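Local coordinates for beta-lactamase-like protein (PDB 6B9V) that probably cleaves the diphosphate bond of reactive FAD photoproducts, as a manganese-binding diphosphatase of the PhnP family with a metallo-beta-lactamase fold and a separate zinc site, at residues D32-R37 with L236-E240; L190-L196 with K221-H226; F197-L201 with S215-A219. The contacts are given in a common frame with arbitrary orientation. Residue numbers count along the deposited sequence, not the author numbering.

In the fold
From the N terminus, the chain runs through strand 2-9 into the long loop that carries the zinc-binding cysteines, and there meets the first half of contact 1. Its partner comes 199 residues later, at the start of helix 238-244, so contact 1 closes a loop that takes in the manganese ligands and most of both sheets. Contacts 2 and 3 both fall within that loop. They share strand 195-199 and helix 212-222: 190-196 with 221-226 forms the outer closure and 197-201 with 215-219 the inner one, their centres 11 Å apart. Contact 3 also touches contact 1, where Leu-236 CD1 packs 3.6 Å from Ala-200 O.

Contact 1 (D32-R37 with L236-E240)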
ATOM      1  N   ASP A  32      -7.612 -13.081 -16.876  1.00 24.24           N
ATOM      2  CA  ASP A  32      -6.407 -13.895 -16.739  1.00 23.33           C
ATOM      3  C   ASP A  32      -5.691 -13.466 -15.465  1.00 19.24           C
ATOM      4  O   ASP A  32      -5.295 -12.308 -15.337  1.00 20.22           O
ATOM      5  CB  ASP A  32      -5.512 -13.731 -17.979  1.00 21.94           C
ATOM      6  CG  ASP A  32      -4.284 -14.659 -17.979  1.00 25.08           C
ATOM      7  OD1 ASP A  32      -3.921 -15.235 -16.929  1.00 21.78           O
ATOM      8  OD2 ASP A  32      -3.662 -14.793 -19.056  1.00 27.78           O
ATOM      9  N   PRO A  33      -5.526 -14.391 -14.509  1.00 20.64           N
ATOM     10  CA  PRO A  33      -4.857 -14.043 -13.247  1.00 22.22           C
ATOM     11  C   PRO A  33      -3.480 -13.394 -13.438  1.00 17.33           C
ATOM     12  O   PRO A  33      -3.081 -12.538 -12.639  1.00 17.66           O
ATOM     13  CB  PRO A  33      -4.716 -15.400 -12.537  1.00 22.23           C
ATOM     14  CG  PRO A  33      -5.817 -16.229 -13.105  1.00 24.35           C
ATOM     15  CD  PRO A  33      -5.992 -15.789 -14.529  1.00 22.61           C
ATOM     16  N   HIS A  34      -2.760 -13.769 -14.492  1.00 16.69           N
ATOM     17  CA  HIS A  34      -1.413 -13.218 -14.680  1.00 16.70           C
ATOM     18  C   HIS A  34      -1.461 -11.778 -15.203  1.00 18.56           C
ATOM     19  O   HIS A  34      -0.447 -11.096 -15.229  1.00 15.79           O
ATOM     20  CB  HIS A  34      -0.590 -14.099 -15.632  1.00 21.35           C
ATOM     21  CG  HIS A  34      -0.179 -15.418 -15.030  1.00 24.59           C
ATOM     22  ND1 HIS A  34      -0.381 -15.725 -13.708  1.00 18.98           N
ATOM     23  CD2 HIS A  34       0.420 -16.501 -15.590  1.00 22.50           C
ATOM     24  CE1 HIS A  34       0.078 -16.949 -13.466  1.00 20.36           C
ATOM     25  NE2 HIS A  34       0.561 -17.437 -14.590  1.00 22.27           N
ATOM     26  N   ASP A  35      -2.640 -11.310 -15.604  1.00 15.56           N
ATOM     27  CA  ASP A  35      -2.791  -9.905 -15.972  1.00 15.53           C
ATOM     28  C   ASP A  35      -3.056  -9.027 -14.743  1.00 16.50           C
ATOM     29  O   ASP A  35      -3.183  -7.814 -14.869  1.00 15.00           O
ATOM     30  CB  ASP A  35      -3.919  -9.720 -17.003  1.00 17.41           C
ATOM     31  CG  ASP A  35      -3.468 -10.013 -18.433  1.00 19.71           C
ATOM     32  OD1 ASP A  35      -2.315  -9.701 -18.781  1.00 18.84           O
ATOM     33  OD2 ASP A  35      -4.279 -10.549 -19.217  1.00 18.28           O
ATOM     34  N   ARG A  36      -3.161  -9.647 -13.565  1.00 13.94           N
ATOM     35  CA  ARG A  36      -3.218  -8.909 -12.312  1.00 14.83           C
ATOM     36  C   ARG A  36      -1.815  -8.815 -11.764  1.00 15.05           C
ATOM     37  O   ARG A  36      -1.180  -9.838 -11.494  1.00 15.14           O
ATOM     38  CB  ARG A  36      -4.138  -9.585 -11.291  1.00 14.54           C
ATOM     39  CG  ARG A  36      -4.227  -8.859  -9.946  1.00 23.50           C
ATOM     40  CD  ARG A  36      -5.054  -9.691  -8.922  1.00 39.22           C
ATOM     41  NE  ARG A  36      -5.403  -8.967  -7.692  1.00 36.77           N
ATOM     42  CZ  ARG A  36      -4.569  -8.784  -6.668  1.00 36.61           C
ATOM     43  NH1 ARG A  36      -3.327  -9.242  -6.737  1.00 31.43           N
ATOM     44  NH2 ARG A  36      -4.961  -8.128  -5.581  1.00 30.17           N
ATOM     45  N   ARG A  37      -1.328  -7.587 -11.606  1.00 12.78           N
ATOM     46  CA  ARG A  37       0.069  -7.376 -11.249  1.00 13.93           C
ATOM     47  C   ARG A  37       0.235  -6.333 -10.139  1.00 15.16           C
ATOM     48  O   ARG A  37      -0.126  -5.173 -10.319  1.00 14.36           O
ATOM     49  CB  ARG A  37       0.859  -6.935 -12.489  1.00 14.56           C
ATOM     50  CG  ARG A  37       0.672  -7.813 -13.739  1.00 10.65           C
ATOM     51  CD  ARG A  37       1.690  -7.349 -14.817  1.00 10.81           C
ATOM     52  NE  ARG A  37       1.523  -8.057 -16.080  1.00 12.07           N
ATOM     53  CZ  ARG A  37       2.078  -9.232 -16.378  1.00 14.75           C
ATOM     54  NH1 ARG A  37       2.834  -9.874 -15.496  1.00 13.10           N
ATOM     55  NH2 ARG A  37       1.868  -9.775 -17.569  1.00 15.07           N
ATOM     56  N   LEU A 236       0.739  -4.406 -22.167  1.00 18.66           N
ATOM     57  CA  LEU A 236       1.196  -5.740 -22.559  1.00 18.36           C
ATOM     58  C   LEU A 236       0.312  -6.865 -22.006  1.00 16.18           C
ATOM     59  O   LEU A 236       0.403  -7.199 -20.819  1.00 18.82           O
ATOM     60  CB  LEU A 236       2.644  -5.954 -22.092  1.00 17.62           C
ATOM     61  CG  LEU A 236       3.699  -4.934 -22.544  1.00 16.04           C
ATOM     62  CD1 LEU A 236       5.056  -5.182 -21.882  1.00 15.16           C
ATOM     63  CD2 LEU A 236       3.844  -4.987 -24.037  1.00 15.49           C
ATOM     64  N   PRO A 237      -0.526  -7.471 -22.865  1.00 17.52           N
ATOM     65  CA  PRO A 237      -1.364  -8.619 -22.477  1.00 21.29           C
ATOM     66  C   PRO A 237      -0.483  -9.818 -22.156  1.00 23.38           C
ATOM     67  O   PRO A 237       0.444 -10.082 -22.920  1.00 18.48           O
ATOM     68  CB  PRO A 237      -2.221  -8.885 -23.728  1.00 21.86           C
ATOM     69  CG  PRO A 237      -2.064  -7.665 -24.593  1.00 28.79           C
ATOM     70  CD  PRO A 237      -0.709  -7.113 -24.283  1.00 22.60           C
ATOM     71  N   HIS A 238      -0.748 -10.543 -21.076  1.00 17.72           N
ATOM     72  CA  HIS A 238       0.233 -11.536 -20.633  1.00 19.77           C
ATOM     73  C   HIS A 238       0.408 -12.685 -21.634  1.00 17.49           C
ATOM     74  O   HIS A 238       1.501 -12.891 -22.182  1.00 16.30           O
ATOM     75  CB  HIS A 238      -0.137 -12.097 -19.254  1.00 18.80           C
ATOM     76  CG  HIS A 238       0.889 -13.043 -18.707  1.00 16.56           C
ATOM     77  ND1 HIS A 238       2.038 -12.610 -18.082  1.00 15.27           N
ATOM     78  CD2 HIS A 238       0.950 -14.397 -18.722  1.00 16.57           C
ATOM     79  CE1 HIS A 238       2.771 -13.657 -17.741  1.00 16.82           C
ATOM     80  NE2 HIS A 238       2.123 -14.755 -18.099  1.00 17.24           N
ATOM     81  N   GLU A 239      -0.666 -13.417 -21.893  1.00 18.34           N
ATOM     82  CA  GLU A 239      -0.570 -14.638 -22.664  1.00 18.87           C
ATOM     83  C   GLU A 239      -0.278 -14.321 -24.128  1.00 24.76           C
ATOM     84  O   GLU A 239       0.527 -14.997 -24.770  1.00 20.52           O
ATOM     85  CB  GLU A 239      -1.853 -15.464 -22.525  1.00 26.52           C
ATOM     86  CG  GLU A 239      -1.725 -16.929 -22.941  1.00 30.98           C
ATOM     87  CD  GLU A 239      -0.751 -17.718 -22.074  1.00 31.60           C
ATOM     88  OE1 GLU A 239      -0.495 -17.319 -20.915  1.00 28.95           O
ATOM     89  OE2 GLU A 239      -0.229 -18.742 -22.560  1.00 39.25           O
ATOM     90  N   GLU A 240      -0.913 -13.280 -24.650  1.00 18.67           N
ATOM     91  CA  GLU A 240      -0.746 -12.956 -26.057  1.00 20.84           C
ATOM     92  C   GLU A 240       0.696 -12.535 -26.335  1.00 20.88           C
ATOM     93  O   GLU A 240       1.242 -12.872 -27.384  1.00 20.72           O
ATOM     94  CB  GLU A 240      -1.720 -11.854 -26.491  1.00 24.87           C
ATOM     95  CG  GLU A 240      -1.914 -11.814 -27.990  1.00 28.97           C
ATOM     96  CD  GLU A 240      -3.028 -10.880 -28.424  1.00 35.14           C
ATOM     97  OE1 GLU A 240      -3.819 -10.421 -27.560  1.00 37.68           O
ATOM     98  OE2 GLU A 240      -3.115 -10.618 -29.643  1.00 33.50           O
TER
HETATM   99  O   HOH W   1      -3.471 -12.691 -20.683  1.00 18.69           O
HETATM  100  O   HOH W   2      -0.261  -7.829 -18.314  1.00 13.47           O
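Near the zinc site of three cysteines and one histidine in this metallo-beta-lactamase fold, without touching it, a 3-10 turn of the loop after strand 2-9 meets the start of helix 238-244. Asp-32 opens the turn with an Asx turn, its OD1 accepting from His-34 N at 3.1 Å, while Asp-32 O receives Asp-35 N at 2.8 Å. Asp-32 OD2 approaches Glu-239 CB at 4.0 Å, and water 1 links this OD2 and Asp-35 OD2 to Glu-239 N. His-34 lays its CB over the face of the His-238 imidazole, a CH-pi contact 3.5 Å from the ring centroid. The two rings also form an offset edge-to-face pair, with the edge of His-34 toward the face of His-238, centroids 5.0 Å apart and planes at 77°. Asp-35 reaches the helix start: its OD1 takes the His-238 N hydrogen bond at 2.9 Å, just after the N-cap residue Pro-237, while OD2 is held by Ser-30 OG. Arg-36 leads away to a salt bridge with Glu-61. Arg-37 returns toward His-238, its NH1 bonded to Ser-12 OG and Ala-252 O. Loop and helix are thus joined about 10 Å from the bound zinc, measured from the side chain of Asp-35. Water 2 bridges Asp-35 OD1, Arg-37 NE and Leu-236 O, and beside it Arg-37 NH2 donates to His-238 ND1 at 2.9 Å, near the plane of both groups.

Contact 2 (L190-L196 with K221-H226); sequences LRGLDIL and KLKAKH
Leu-222, in the last turn of helix 212-222, forms the apolar centre with Ala-224. Leu-222 (chi1 m, chi2 t) brings CD1 to 3.7 Å from Leu-196 CD2 and 3.9 Å from Leu-190 CB; Ala-224 CB lies 3.6 Å from Leu-196 CB and 4.0 Å from Leu-193 CB. Leu-196 is t,p, whereas Leu-190 and Leu-193 are m,t. The helix ends at Leu-222, and Lys-223, with positive phi (53/43), turns the chain into extended Ala-224 (-64/155). The segments then run alongside, CA atoms 4.7 Å apart at Leu-193 with Ala-224 and at Asp-194 (-82/-38) with Lys-225 (-58/-49); strand conformation starts only at Ile-195 and His-226, a parallel beta bridge. Lys-225 N donates to Leu-193 O, His-226 N to Asp-194 O and Leu-196 N to His-226 O, each at 3.0 Å. Farther out, where Gly-192 turns with positive phi (69/31), the segments part and waters bridge the gap: water 3 joins Leu-190 O, Leu-193 N and Leu-222 O, and water 4 joins Gly-192 N to Leu-222 O. At the exposed polar edge, Arg-191 NH1 makes a weak hydrogen bond to Lys-221 O at 3.1 Å, while its NH2 forms a salt bridge with Glu-188. In this beta-alpha-beta unit helix 212-222 passes into strand 226-230 beside the start of strand 195-199, which strand 173-176 flanks in turn; Met-187 of helix 184-187 touches Leu-222.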
ATOM      1  N   LEU A 190      26.805  -9.277 -16.620  1.00 19.71           N
ATOM      2  CA  LEU A 190      25.522  -9.969 -16.655  1.00 20.49           C
ATOM      3  C   LEU A 190      25.512 -11.190 -17.568  1.00 21.23           C
ATOM      4  O   LEU A 190      24.453 -11.651 -17.970  1.00 21.61           O
ATOM      5  CB  LEU A 190      24.429  -8.992 -17.096  1.00 19.01           C
ATOM      6  CG  LEU A 190      24.103  -7.883 -16.095  1.00 21.63           C
ATOM      7  CD1 LEU A 190      23.117  -6.901 -16.728  1.00 25.47           C
ATOM      8  CD2 LEU A 190      23.526  -8.470 -14.812  1.00 19.54           C
ATOM      9  N   ARG A 191      26.689 -11.721 -17.888  1.00 22.93           N
ATOM     10  CA  ARG A 191      26.760 -12.860 -18.794  1.00 27.19           C
ATOM     11  C   ARG A 191      26.747 -14.187 -18.041  1.00 24.56           C
ATOM     12  O   ARG A 191      27.150 -14.263 -16.882  1.00 23.82           O
ATOM     13  CB  ARG A 191      28.010 -12.773 -19.673  1.00 26.48           C
ATOM     14  CG  ARG A 191      28.036 -11.539 -20.542  1.00 30.14           C
ATOM     15  CD  ARG A 191      29.068 -11.661 -21.653  1.00 30.55           C
ATOM     16  NE  ARG A 191      29.191 -10.416 -22.408  1.00 39.76           N
ATOM     17  CZ  ARG A 191      28.359 -10.039 -23.376  1.00 43.07           C
ATOM     18  NH1 ARG A 191      27.331 -10.810 -23.709  1.00 45.34           N
ATOM     19  NH2 ARG A 191      28.554  -8.891 -24.011  1.00 42.17           N
ATOM     20  N   GLY A 192      26.280 -15.227 -18.720  1.00 24.98           N
ATOM     21  CA  GLY A 192      26.297 -16.566 -18.167  1.00 24.77           C
ATOM     22  C   GLY A 192      25.334 -16.779 -17.012  1.00 27.23           C
ATOM     23  O   GLY A 192      25.607 -17.588 -16.133  1.00 24.96           O
ATOM     24  N   LEU A 193      24.211 -16.064 -17.014  1.00 23.43           N
ATOM     25  CA  LEU A 193      23.157 -16.250 -16.003  1.00 17.52           C
ATOM     26  C   LEU A 193      22.225 -17.421 -16.330  1.00 17.75           C
ATOM     27  O   LEU A 193      22.006 -17.732 -17.499  1.00 17.69           O
ATOM     28  CB  LEU A 193      22.322 -14.975 -15.874  1.00 21.56           C
ATOM     29  CG  LEU A 193      23.076 -13.745 -15.371  1.00 23.51           C
ATOM     30  CD1 LEU A 193      22.272 -12.479 -15.641  1.00 22.54           C
ATOM     31  CD2 LEU A 193      23.400 -13.913 -13.876  1.00 24.57           C
ATOM     32  N   ASP A 194      21.680 -18.059 -15.291  1.00 20.45           N
ATOM     33  CA  ASP A 194      20.571 -18.999 -15.446  1.00 22.49           C
ATOM     34  C   ASP A 194      19.249 -18.237 -15.538  1.00 21.83           C
ATOM     35  O   ASP A 194      18.350 -18.605 -16.300  1.00 17.95           O
ATOM     36  CB  ASP A 194      20.495 -19.978 -14.267  1.00 27.88           C
ATOM     37  CG  ASP A 194      21.571 -21.032 -14.306  1.00 38.94           C
ATOM     38  OD1 ASP A 194      22.049 -21.354 -15.412  1.00 34.30           O
ATOM     39  OD2 ASP A 194      21.927 -21.546 -13.224  1.00 50.62           O
ATOM     40  N   ILE A 195      19.158 -17.173 -14.745  1.00 18.14           N
ATOM     41  CA  ILE A 195      17.942 -16.376 -14.606  1.00 14.64           C
ATOM     42  C   ILE A 195      18.270 -14.889 -14.694  1.00 15.68           C
ATOM     43  O   ILE A 195      19.136 -14.389 -13.963  1.00 17.27           O
ATOM     44  CB  ILE A 195      17.232 -16.641 -13.263  1.00 22.13           C
ATOM     45  CG1 ILE A 195      16.749 -18.087 -13.181  1.00 28.45           C
ATOM     46  CG2 ILE A 195      16.046 -15.698 -13.082  1.00 26.98           C
ATOM     47  CD1 ILE A 195      16.130 -18.409 -11.857  1.00 35.61           C
ATOM     48  N   LEU A 196      17.560 -14.178 -15.565  1.00 16.95           N
ATOM     49  CA  LEU A 196      17.720 -12.725 -15.670  1.00 17.05           C
ATOM     50  C   LEU A 196      16.367 -12.007 -15.696  1.00 17.38           C
ATOM     51  O   LEU A 196      15.483 -12.369 -16.475  1.00 20.37           O
ATOM     52  CB  LEU A 196      18.517 -12.374 -16.926  1.00 16.50           C
ATOM     53  CG  LEU A 196      18.632 -10.889 -17.287  1.00 16.86           C
ATOM     54  CD1 LEU A 196      19.398 -10.125 -16.213  1.00 16.01           C
ATOM     55  CD2 LEU A 196      19.306 -10.739 -18.653  1.00 14.68           C
ATOM     56  N   LYS A 221      21.451 -10.316 -26.383  1.00 23.14           N
ATOM     57  CA  LYS A 221      22.875 -10.071 -26.201  1.00 21.69           C
ATOM     58  C   LYS A 221      23.425 -10.783 -24.963  1.00 24.66           C
ATOM     59  O   LYS A 221      24.561 -11.272 -24.974  1.00 21.79           O
ATOM     60  CB  LYS A 221      23.166  -8.571 -26.105  1.00 23.34           C
ATOM     61  CG  LYS A 221      23.097  -7.827 -27.434  1.00 30.71           C
ATOM     62  CD  LYS A 221      23.231  -6.323 -27.205  1.00 38.25           C
ATOM     63  CE  LYS A 221      23.291  -5.546 -28.516  1.00 47.59           C
ATOM     64  NZ  LYS A 221      22.083  -5.777 -29.357  1.00 52.14           N
ATOM     65  N   LEU A 222      22.644 -10.823 -23.889  1.00 18.42           N
ATOM     66  CA  LEU A 222      23.155 -11.384 -22.635  1.00 22.39           C
ATOM     67  C   LEU A 222      22.985 -12.908 -22.530  1.00 19.44           C
ATOM     68  O   LEU A 222      23.693 -13.558 -21.758  1.00 23.60           O
ATOM     69  CB  LEU A 222      22.497 -10.699 -21.444  1.00 22.95           C
ATOM     70  CG  LEU A 222      22.814  -9.208 -21.277  1.00 20.67           C
ATOM     71  CD1 LEU A 222      22.007  -8.629 -20.122  1.00 19.77           C
ATOM     72  CD2 LEU A 222      24.312  -9.013 -21.043  1.00 19.92           C
ATOM     73  N   LYS A 223      22.049 -13.463 -23.294  1.00 20.02           N
ATOM     74  CA  LYS A 223      21.907 -14.921 -23.425  1.00 21.71           C
ATOM     75  C   LYS A 223      21.781 -15.682 -22.103  1.00 19.98           C
ATOM     76  O   LYS A 223      22.409 -16.722 -21.929  1.00 20.62           O
ATOM     77  CB  LYS A 223      23.096 -15.485 -24.213  1.00 25.40           C
ATOM     78  CG  LYS A 223      23.214 -14.918 -25.602  1.00 23.39           C
ATOM     79  CD  LYS A 223      24.428 -15.488 -26.344  1.00 31.82           C
ATOM     80  CE  LYS A 223      24.261 -15.312 -27.843  1.00 43.24           C
ATOM     81  NZ  LYS A 223      23.938 -13.904 -28.181  1.00 47.06           N
ATOM     82  N   ALA A 224      20.980 -15.166 -21.172  1.00 17.55           N
ATOM     83  CA  ALA A 224      20.651 -15.921 -19.968  1.00 20.55           C
ATOM     84  C   ALA A 224      19.871 -17.153 -20.384  1.00 22.23           C
ATOM     85  O   ALA A 224      19.249 -17.145 -21.448  1.00 18.44           O
ATOM     86  CB  ALA A 224      19.827 -15.079 -18.980  1.00 20.92           C
ATOM     87  N   LYS A 225      19.911 -18.209 -19.565  1.00 20.94           N
ATOM     88  CA  LYS A 225      19.155 -19.426 -19.872  1.00 21.35           C
ATOM     89  C   LYS A 225      17.666 -19.094 -19.995  1.00 19.28           C
ATOM     90  O   LYS A 225      17.005 -19.486 -20.959  1.00 18.46           O
ATOM     91  CB  LYS A 225      19.363 -20.494 -18.797  1.00 22.35           C
ATOM     92  CG  LYS A 225      20.555 -21.395 -19.000  1.00 41.43           C
ATOM     93  CD  LYS A 225      20.468 -22.587 -18.051  1.00 52.20           C
ATOM     94  CE  LYS A 225      19.080 -23.220 -18.104  1.00 54.37           C
ATOM     95  NZ  LYS A 225      18.920 -24.338 -17.137  1.00 62.01           N
ATOM     96  N   HIS A 226      17.152 -18.378 -19.004  1.00 17.62           N
ATOM     97  CA  HIS A 226      15.779 -17.877 -19.029  1.00 18.14           C
ATOM     98  C   HIS A 226      15.748 -16.405 -18.654  1.00 23.29           C
ATOM     99  O   HIS A 226      16.319 -15.998 -17.629  1.00 17.10           O
ATOM    100  CB  HIS A 226      14.885 -18.678 -18.078  1.00 17.32           C
ATOM    101  CG  HIS A 226      14.718 -20.108 -18.490  1.00 31.18           C
ATOM    102  ND1 HIS A 226      15.452 -21.132 -17.933  1.00 35.96           N
ATOM    103  CD2 HIS A 226      13.932 -20.677 -19.435  1.00 37.74           C
ATOM    104  CE1 HIS A 226      15.115 -22.274 -18.507  1.00 45.16           C
ATOM    105  NE2 HIS A 226      14.196 -22.026 -19.423  1.00 43.86           N
TER
HETATM  106  O   HOH W   3      23.328 -14.029 -18.877  1.00 21.08           O
HETATM  107  O   HOH W   4      25.575 -15.542 -21.437  1.00 27.28           O
HETATM  108  O   HOH W   5      23.509 -18.588 -19.473  1.00 33.22           O

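Contact 3 (F197-L201 with S215-A219); sequences FLDAL and SVSIA
Strand 197-199 and helix 215-219 run nearly antiparallel, at 149° with axes 9.2 Å apart, as the first strand and the helix of a beta-alpha-beta unit in the metallo-beta-lactamase fold. The strand is extended (Leu-198 -127/148, Asp-199 -57/130), the helix regular, with Ala-219 N bonded to Ser-215 O at 2.9 Å. Ala-200 and Ser-215 come nearest, CA atoms 6.2 Å apart, their CB atoms at 4.2 Å. Leu-198 (m,t) points toward the helix: CD1 lies 3.6 Å from Ser-215 O, 3.7 Å from Ile-218 CG2 and 4.3 Å from Ala-219 CB. Asp-199 (chi1 t) turns sideways, its carboxylate bonded to His-209 ND1 and Ser-210 N; its side chain is about 6 Å from a bound manganese and about 4 Å from that of the manganese ligand His-231. Helix packing and the surroundings of the metal centre thus meet at the strand end. Ser-215 (chi1 m) joins the two elements, OG donating to Asp-199 O at a short 2.5 Å.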
ATOM      1  N   PHE A 197      16.198 -11.004 -14.840  1.00 15.47           N
ATOM      2  CA  PHE A 197      15.014 -10.145 -14.923  1.00 16.56           C
ATOM      3  C   PHE A 197      15.393  -8.812 -15.554  1.00 18.64           C
ATOM      4  O   PHE A 197      16.395  -8.219 -15.179  1.00 15.51           O
ATOM      5  CB  PHE A 197      14.387  -9.912 -13.542  1.00 12.76           C
ATOM      6  CG  PHE A 197      13.479 -11.038 -13.092  1.00 13.75           C
ATOM      7  CD1 PHE A 197      14.010 -12.266 -12.740  1.00 14.50           C
ATOM      8  CD2 PHE A 197      12.102 -10.854 -13.011  1.00 16.73           C
ATOM      9  CE1 PHE A 197      13.185 -13.313 -12.337  1.00 16.79           C
ATOM     10  CE2 PHE A 197      11.261 -11.895 -12.614  1.00 14.74           C
ATOM     11  CZ  PHE A 197      11.803 -13.125 -12.275  1.00 16.11           C
ATOM     12  N   LEU A 198      14.596  -8.366 -16.524  1.00 14.57           N
ATOM     13  CA  LEU A 198      14.740  -7.045 -17.132  1.00 13.86           C
ATOM     14  C   LEU A 198      13.422  -6.291 -17.098  1.00 13.73           C
ATOM     15  O   LEU A 198      12.361  -6.883 -17.216  1.00 13.37           O
ATOM     16  CB  LEU A 198      15.200  -7.139 -18.596  1.00 14.79           C
ATOM     17  CG  LEU A 198      16.528  -7.843 -18.873  1.00 17.99           C
ATOM     18  CD1 LEU A 198      16.754  -7.936 -20.401  1.00 20.82           C
ATOM     19  CD2 LEU A 198      17.677  -7.104 -18.206  1.00 14.76           C
ATOM     20  N   ASP A 199      13.527  -4.976 -16.979  1.00 14.70           N
ATOM     21  CA  ASP A 199      12.420  -4.036 -17.194  1.00 14.06           C
ATOM     22  C   ASP A 199      11.826  -4.190 -18.605  1.00 20.45           C
ATOM     23  O   ASP A 199      12.572  -4.210 -19.586  1.00 17.32           O
ATOM     24  CB  ASP A 199      12.980  -2.611 -16.987  1.00 17.04           C
ATOM     25  CG  ASP A 199      11.939  -1.516 -17.129  1.00 23.36           C
ATOM     26  OD1 ASP A 199      11.497  -1.235 -18.260  1.00 23.75           O
ATOM     27  OD2 ASP A 199      11.599  -0.902 -16.099  1.00 23.53           O
ATOM     28  N   ALA A 200      10.502  -4.329 -18.721  1.00 13.97           N
ATOM     29  CA  ALA A 200       9.843  -4.113 -20.024  1.00 16.83           C
ATOM     30  C   ALA A 200       8.457  -3.520 -19.775  1.00 18.29           C
ATOM     31  O   ALA A 200       7.510  -4.225 -19.397  1.00 17.77           O
ATOM     32  CB  ALA A 200       9.759  -5.421 -20.851  1.00 15.62           C
ATOM     33  N   LEU A 201       8.363  -2.206 -19.958  1.00 16.33           N
ATOM     34  CA  LEU A 201       7.182  -1.464 -19.549  1.00 16.13           C
ATOM     35  C   LEU A 201       6.030  -1.597 -20.529  1.00 14.13           C
ATOM     36  O   LEU A 201       4.887  -1.801 -20.125  1.00 18.41           O
ATOM     37  CB  LEU A 201       7.529   0.014 -19.371  1.00 16.25           C
ATOM     38  CG  LEU A 201       6.375   0.965 -19.039  1.00 14.29           C
ATOM     39  CD1 LEU A 201       5.911   0.717 -17.583  1.00 14.68           C
ATOM     40  CD2 LEU A 201       6.787   2.430 -19.250  1.00 20.25           C
ATOM     41  N   SER A 215      14.205  -4.664 -24.742  1.00 16.02           N
ATOM     42  CA  SER A 215      14.593  -5.621 -23.720  1.00 18.94           C
ATOM     43  C   SER A 215      14.783  -7.002 -24.321  1.00 17.30           C
ATOM     44  O   SER A 215      15.604  -7.775 -23.843  1.00 14.86           O
ATOM     45  CB  SER A 215      13.562  -5.632 -22.594  1.00 20.76           C
ATOM     46  OG  SER A 215      13.727  -4.442 -21.832  1.00 23.33           O
ATOM     47  N   VAL A 216      14.053  -7.303 -25.389  1.00 15.84           N
ATOM     48  CA  VAL A 216      14.364  -8.507 -26.162  1.00 19.32           C
ATOM     49  C   VAL A 216      15.777  -8.429 -26.780  1.00 19.79           C
ATOM     50  O   VAL A 216      16.530  -9.414 -26.743  1.00 18.56           O
ATOM     51  CB  VAL A 216      13.317  -8.760 -27.265  1.00 16.75           C
ATOM     52  CG1 VAL A 216      13.832  -9.781 -28.270  1.00 24.21           C
ATOM     53  CG2 VAL A 216      11.985  -9.232 -26.644  1.00 16.45           C
ATOM     54  N   SER A 217      16.149  -7.275 -27.344  1.00 20.96           N
ATOM     55  CA  SER A 217      17.512  -7.119 -27.882  1.00 27.64           C
ATOM     56  C   SER A 217      18.613  -7.307 -26.832  1.00 25.45           C
ATOM     57  O   SER A 217      19.639  -7.986 -27.075  1.00 19.84           O
ATOM     58  CB  SER A 217      17.680  -5.749 -28.529  1.00 28.90           C
ATOM     59  OG  SER A 217      17.002  -5.720 -29.759  1.00 42.87           O
ATOM     60  N   ILE A 218      18.402  -6.680 -25.676  1.00 18.52           N
ATOM     61  CA  ILE A 218      19.310  -6.853 -24.546  1.00 18.10           C
ATOM     62  C   ILE A 218      19.376  -8.326 -24.136  1.00 20.47           C
ATOM     63  O   ILE A 218      20.466  -8.883 -23.936  1.00 18.89           O
ATOM     64  CB  ILE A 218      18.868  -5.971 -23.348  1.00 21.17           C
ATOM     65  CG1 ILE A 218      19.071  -4.490 -23.699  1.00 20.36           C
ATOM     66  CG2 ILE A 218      19.611  -6.358 -22.062  1.00 20.25           C
ATOM     67  CD1 ILE A 218      18.375  -3.509 -22.734  1.00 19.82           C
ATOM     68  N   ALA A 219      18.211  -8.962 -24.036  1.00 17.76           N
ATOM     69  CA  ALA A 219      18.126 -10.374 -23.652  1.00 20.98           C
ATOM     70  C   ALA A 219      18.922 -11.261 -24.612  1.00 20.24           C
ATOM     71  O   ALA A 219      19.590 -12.217 -24.197  1.00 21.23           O
ATOM     72  CB  ALA A 219      16.659 -10.833 -23.595  1.00 16.97           C
TER